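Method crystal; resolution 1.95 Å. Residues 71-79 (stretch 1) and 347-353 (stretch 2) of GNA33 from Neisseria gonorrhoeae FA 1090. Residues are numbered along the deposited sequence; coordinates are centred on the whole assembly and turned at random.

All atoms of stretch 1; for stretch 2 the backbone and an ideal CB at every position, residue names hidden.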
ATOM      1  N   ASN A  71     -11.702 -11.078   4.786  1.00 30.24           N
ATOM      2  CA  ASN A  71     -10.699 -12.107   4.438  1.00 30.66           C
ATOM      3  C   ASN A  71     -10.022 -12.759   5.664  1.00 31.05           C
ATOM      4  O   ASN A  71      -9.762 -13.970   5.674  1.00 31.77           O
ATOM      5  CB  ASN A  71      -9.616 -11.525   3.509  1.00 30.80           C
ATOM      6  CG  ASN A  71     -10.091 -11.352   2.054  1.00 31.13           C
ATOM      7  OD1 ASN A  71     -11.225 -11.684   1.696  1.00 30.69           O
ATOM      8  ND2 ASN A  71      -9.208 -10.832   1.214  1.00 29.80           N
ATOM      9  N   LEU A  72      -9.710 -11.962   6.684  1.00 31.34           N
ATOM     10  CA  LEU A  72      -8.948 -12.451   7.829  1.00 31.65           C
ATOM     11  C   LEU A  72      -9.697 -13.549   8.580  1.00 32.29           C
ATOM     12  O   LEU A  72      -9.077 -14.441   9.167  1.00 32.31           O
ATOM     13  CB  LEU A  72      -8.617 -11.295   8.780  1.00 31.82           C
ATOM     14  CG  LEU A  72      -7.285 -11.125   9.532  1.00 32.02           C
ATOM     15  CD1 LEU A  72      -7.558 -10.587  10.937  1.00 26.92           C
ATOM     16  CD2 LEU A  72      -6.390 -12.352   9.563  1.00 31.91           C
ATOM     17  N   LYS A  73     -11.034 -13.494   8.541  1.00 33.10           N
ATOM     18  CA  LYS A  73     -11.884 -14.463   9.242  1.00 33.75           C
ATOM     19  C   LYS A  73     -11.645 -15.911   8.806  1.00 34.85           C
ATOM     20  O   LYS A  73     -11.991 -16.856   9.537  1.00 34.74           O
ATOM     21  CB  LYS A  73     -13.370 -14.107   9.084  1.00 33.57           C
ATOM     22  CG  LYS A  73     -14.025 -14.679   7.813  1.00 31.82           C
ATOM     23  CD  LYS A  73     -15.463 -14.356   7.723  1.00 31.05           C
ATOM     24  CE  LYS A  73     -15.717 -13.259   6.725  1.00 34.29           C
ATOM     25  NZ  LYS A  73     -17.104 -13.353   6.155  1.00 34.90           N
ATOM     26  N   ASN A  74     -11.071 -16.068   7.606  1.00 35.59           N
ATOM     27  CA  ASN A  74     -10.815 -17.369   7.000  1.00 35.92           C
ATOM     28  C   ASN A  74      -9.454 -17.961   7.355  1.00 35.99           C
ATOM     29  O   ASN A  74      -9.167 -19.122   7.020  1.00 36.01           O
ATOM     30  CB  ASN A  74     -10.965 -17.283   5.479  1.00 36.55           C
ATOM     31  CG  ASN A  74     -12.387 -16.979   5.046  1.00 36.81           C
ATOM     32  OD1 ASN A  74     -13.345 -17.546   5.575  1.00 36.04           O
ATOM     33  ND2 ASN A  74     -12.529 -16.091   4.065  1.00 37.09           N
ATOM     34  N   ARG A  75      -8.627 -17.170   8.030  1.00 35.44           N
ATOM     35  CA  ARG A  75      -7.301 -17.613   8.443  1.00 35.61           C
ATOM     36  C   ARG A  75      -7.360 -18.290   9.796  1.00 34.47           C
ATOM     37  O   ARG A  75      -7.949 -17.766  10.738  1.00 33.71           O
ATOM     38  CB  ARG A  75      -6.323 -16.445   8.494  1.00 36.30           C
ATOM     39  CG  ARG A  75      -5.536 -16.268   7.206  1.00 40.93           C
ATOM     40  CD  ARG A  75      -4.194 -15.596   7.469  1.00 46.88           C
ATOM     41  NE  ARG A  75      -4.169 -14.228   6.950  1.00 50.78           N
ATOM     42  CZ  ARG A  75      -3.501 -13.210   7.491  1.00 52.97           C
ATOM     43  NH1 ARG A  75      -2.784 -13.350   8.609  1.00 52.30           N
ATOM     44  NH2 ARG A  75      -3.572 -12.023   6.904  1.00 55.47           N
ATOM     45  N   GLN A  76      -6.728 -19.457   9.882  1.00 33.90           N
ATOM     46  CA  GLN A  76      -6.715 -20.244  11.112  1.00 33.18           C
ATOM     47  C   GLN A  76      -6.336 -19.428  12.352  1.00 31.28           C
ATOM     48  O   GLN A  76      -5.295 -18.765  12.399  1.00 30.35           O
ATOM     49  CB  GLN A  76      -5.820 -21.475  10.959  1.00 33.57           C
ATOM     50  CG  GLN A  76      -5.889 -22.520  12.105  1.00 35.74           C
ATOM     51  CD  GLN A  76      -7.299 -22.823  12.612  1.00 38.71           C
ATOM     52  OE1 GLN A  76      -8.222 -23.096  11.833  1.00 40.55           O
ATOM     53  NE2 GLN A  76      -7.461 -22.803  13.933  1.00 38.45           N
ATOM     54  N   GLY A  77      -7.210 -19.479  13.351  1.00 30.30           N
ATOM     55  CA  GLY A  77      -6.966 -18.812  14.622  1.00 29.56           C
ATOM     56  C   GLY A  77      -7.596 -17.432  14.751  1.00 29.98           C
ATOM     57  O   GLY A  77      -7.547 -16.830  15.833  1.00 29.32           O
ATOM     58  N   TRP A  78      -8.213 -16.946  13.666  1.00 30.15           N
ATOM     59  CA  TRP A  78      -8.835 -15.618  13.637  1.00 30.12           C
ATOM     60  C   TRP A  78     -10.364 -15.673  13.518  1.00 30.05           C
ATOM     61  O   TRP A  78     -11.014 -14.642  13.565  1.00 30.77           O
ATOM     62  CB  TRP A  78      -8.260 -14.750  12.485  1.00 29.30           C
ATOM     63  CG  TRP A  78      -6.815 -14.277  12.672  1.00 29.01           C
ATOM     64  CD1 TRP A  78      -5.686 -14.916  12.230  1.00 27.28           C
ATOM     65  CD2 TRP A  78      -6.366 -13.058  13.307  1.00 28.25           C
ATOM     66  NE1 TRP A  78      -4.575 -14.187  12.549  1.00 28.57           N
ATOM     67  CE2 TRP A  78      -4.951 -13.048  13.217  1.00 26.64           C
ATOM     68  CE3 TRP A  78      -7.022 -11.981  13.949  1.00 28.52           C
ATOM     69  CZ2 TRP A  78      -4.171 -12.016  13.743  1.00 28.50           C
ATOM     70  CZ3 TRP A  78      -6.245 -10.939  14.454  1.00 27.90           C
ATOM     71  CH2 TRP A  78      -4.837 -10.970  14.361  1.00 28.58           C
ATOM     72  N   GLN A  79     -10.930 -16.872  13.398  1.00 30.15           N
ATOM     73  CA  GLN A  79     -12.361 -17.058  13.154  1.00 30.20           C
ATOM     74  C   GLN A  79     -13.235 -16.483  14.264  1.00 29.63           C
ATOM     75  O   GLN A  79     -14.196 -15.766  13.991  1.00 29.25           O
ATOM     76  CB  GLN A  79     -12.714 -18.551  12.984  1.00 29.82           C
ATOM     77  CG  GLN A  79     -11.944 -19.299  11.892  1.00 31.34           C
ATOM     78  CD  GLN A  79     -10.740 -20.083  12.424  1.00 31.17           C
ATOM     79  OE1 GLN A  79     -10.047 -19.654  13.352  1.00 31.38           O
ATOM     80  NE2 GLN A  79     -10.490 -21.236  11.825  1.00 31.14           N
ATOM     81  N   UNK A 347       5.229  -8.774  11.402  1.00 31.84           N
ATOM     82  CA  UNK A 347       3.844  -8.496  11.825  1.00 31.79           C
ATOM     83  C   UNK A 347       2.881  -9.440  11.125  1.00 31.33           C
ATOM     84  O   UNK A 347       2.978  -9.647   9.917  1.00 30.38           O
ATOM     85  CB  UNK A 347       3.463  -7.044  11.530  1.00 31.79           C
ATOM     86  N   UNK A 348       1.976 -10.027  11.911  1.00 30.70           N
ATOM     87  CA  UNK A 348       0.962 -10.928  11.387  1.00 30.87           C
ATOM     88  C   UNK A 348      -0.058 -10.070  10.627  1.00 30.44           C
ATOM     89  O   UNK A 348      -0.539  -9.065  11.152  1.00 30.72           O
ATOM     90  CB  UNK A 348       0.300 -11.738  12.504  1.00 30.87           C
ATOM     91  N   UNK A 349      -0.345 -10.446   9.384  1.00 30.29           N
ATOM     92  CA  UNK A 349      -1.185  -9.616   8.514  1.00 30.65           C
ATOM     93  C   UNK A 349      -2.637  -9.633   8.999  1.00 29.88           C
ATOM     94  O   UNK A 349      -3.204 -10.687   9.226  1.00 31.01           O
ATOM     95  CB  UNK A 349      -1.104 -10.103   7.066  1.00 30.65           C
ATOM     96  N   UNK A 350      -3.208  -8.450   9.167  1.00 29.93           N
ATOM     97  CA  UNK A 350      -4.555  -8.277   9.714  1.00 29.62           C
ATOM     98  C   UNK A 350      -4.613  -7.833  11.176  1.00 30.02           C
ATOM     99  O   UNK A 350      -5.671  -7.433  11.660  1.00 31.20           O
ATOM    100  CB  UNK A 350      -5.321  -9.594   9.572  1.00 29.62           C
ATOM    101  N   UNK A 351      -3.483  -7.892  11.881  1.00 29.81           N
ATOM    102  CA  UNK A 351      -3.466  -7.724  13.313  1.00 29.42           C
ATOM    103  C   UNK A 351      -3.738  -6.289  13.714  1.00 29.48           C
ATOM    104  O   UNK A 351      -3.271  -5.364  13.069  1.00 28.93           O
ATOM    105  CB  UNK A 351      -2.122  -8.184  13.881  1.00 29.42           C
ATOM    106  N   UNK A 352      -4.514  -6.103  14.789  1.00 30.40           N
ATOM    107  CA  UNK A 352      -4.527  -4.766  15.411  1.00 29.46           C
ATOM    108  C   UNK A 352      -3.106  -4.341  15.836  1.00 30.28           C
ATOM    109  O   UNK A 352      -2.318  -5.153  16.338  1.00 29.51           O
ATOM    110  CB  UNK A 352      -5.462  -4.755  16.622  1.00 29.46           C
ATOM    111  N   UNK A 353      -2.765  -3.069  15.621  1.00 30.54           N
ATOM    112  CA  UNK A 353      -1.400  -2.623  15.851  1.00 30.08           C
ATOM    113  C   UNK A 353      -1.477  -1.248  16.490  1.00 29.43           C
ATOM    114  O   UNK A 353      -1.974  -0.307  15.889  1.00 29.29           O
ATOM    115  CB  UNK A 353      -0.586  -2.595  14.556  1.00 30.08           C
TER

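Stretch 1 offers three side chains to its neighbour, Leu72, Arg75 and Trp78, and the positions of stretch 2 can be judged by what each meets there. Position 347 meets nothing: no atom of stretch 1 lies within 5.5 Å of its ideal CB, so the contact does not restrict the choice. The deposited residue is Ile347.

At position 348 the CA-to-CB bond points toward stretch 1, and the ideal CB lies 4.6 Å from Trp78 CZ2 and 5.2 Å from Arg75 NH1. That gap admits a methyl or a small branch, so alanine, serine, threonine or valine would all be plausible. It is Thr348. Its CG2 sits 4.0 Å from Trp78 CZ2 and also 4.0 Å from Arg75 NH1, near the plane of both the indole and the guanidinium, while OG1 is hydrogen-bonded elsewhere in the structure.

Position 349 is defined mainly by its backbone. Its carbonyl O accepts two hydrogen bonds from Arg75, from NH1 at 2.8 Å and from NH2 at 2.7 Å; N-H...O angles of 122° and 124° make both weak, as expected when one oxygen is shared by two donors at the guanidinium edge. Any residue supplies that oxygen. CA-to-CB runs sideways, and the ideal CB is a tight 3.1 Å from Arg75 NH2, so there is little room beside NH2 and a side chain that leads away from it suits; many types could. Leu349 does so with chi1 near 180° (t), CB being 3.2 Å and CD1 5.1 Å from Arg75 NH2.

Position 350 is the most constrained. Its phi/psi of 102/-12 would jam a CB against the preceding carbonyl O, which by itself calls for glycine. Independently, an ideal CB would point toward stretch 1 and stand 2.5 Å from Leu72 CG, a clash. Gly350 satisfies both conditions within a type II turn running from 348 to 351, closed by the backbone hydrogen bond from the N of position 351 to Thr348 O (3.3 Å). Leu72 CD1 approaches Gly350 O to 3.7 Å.

At position 351 the ideal CB is directed sideways, 3.9 Å from Trp78 CH2, which suits a small apolar residue, though a longer one might turn aside. Ala351 places its CB in apolar contact with Trp78 CH2 at 3.9 Å, and its CA is at 3.7 Å from the same atom.

Position 352 has phi -57, compatible with proline, but no atom of stretch 1 within 5.5 Å of its ideal CB; several residues would fit. Pro352 reaches back through its ring, with CD 4.1 Å from Trp78 CZ3 at the indole edge. Position 353, in the strand, has nothing of stretch 1 within 5.5 Å of its ideal CB, so this contact sets no preference; it is Leu353.

Stretch 2 347-353: ITLGAPL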
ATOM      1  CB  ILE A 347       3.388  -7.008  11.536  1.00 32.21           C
ATOM      2  CG1 ILE A 347       4.387  -5.984  12.115  1.00 32.07           C
ATOM      3  CG2 ILE A 347       1.931  -6.764  12.017  1.00 31.01           C
ATOM      4  CD1 ILE A 347       4.739  -6.168  13.586  1.00 33.26           C
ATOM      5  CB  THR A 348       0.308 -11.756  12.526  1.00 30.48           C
ATOM      6  OG1 THR A 348       1.330 -12.492  13.217  1.00 30.95           O
ATOM      7  CG2 THR A 348      -0.699 -12.747  11.956  1.00 29.45           C
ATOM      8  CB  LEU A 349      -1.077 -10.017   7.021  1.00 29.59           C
ATOM      9  CG  LEU A 349      -1.724  -9.050   6.012  1.00 28.46           C
ATOM     10  CD1 LEU A 349      -0.978  -7.685   5.928  1.00 27.14           C
ATOM     11  CD2 LEU A 349      -1.803  -9.707   4.645  1.00 30.32           C
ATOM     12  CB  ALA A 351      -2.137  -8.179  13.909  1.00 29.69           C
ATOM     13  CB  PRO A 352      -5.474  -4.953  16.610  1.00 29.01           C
ATOM     14  CG  PRO A 352      -6.378  -6.123  16.188  1.00 29.55           C
ATOM     15  CD  PRO A 352      -5.450  -7.047  15.444  1.00 28.89           C
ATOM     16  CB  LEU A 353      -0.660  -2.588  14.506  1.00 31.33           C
ATOM     17  CG  LEU A 353       0.850  -2.782  14.204  1.00 33.86           C
ATOM     18  CD1 LEU A 353       1.526  -1.447  14.006  1.00 33.89           C
ATOM     19  CD2 LEU A 353       1.651  -3.661  15.171  1.00 35.09           C
TER
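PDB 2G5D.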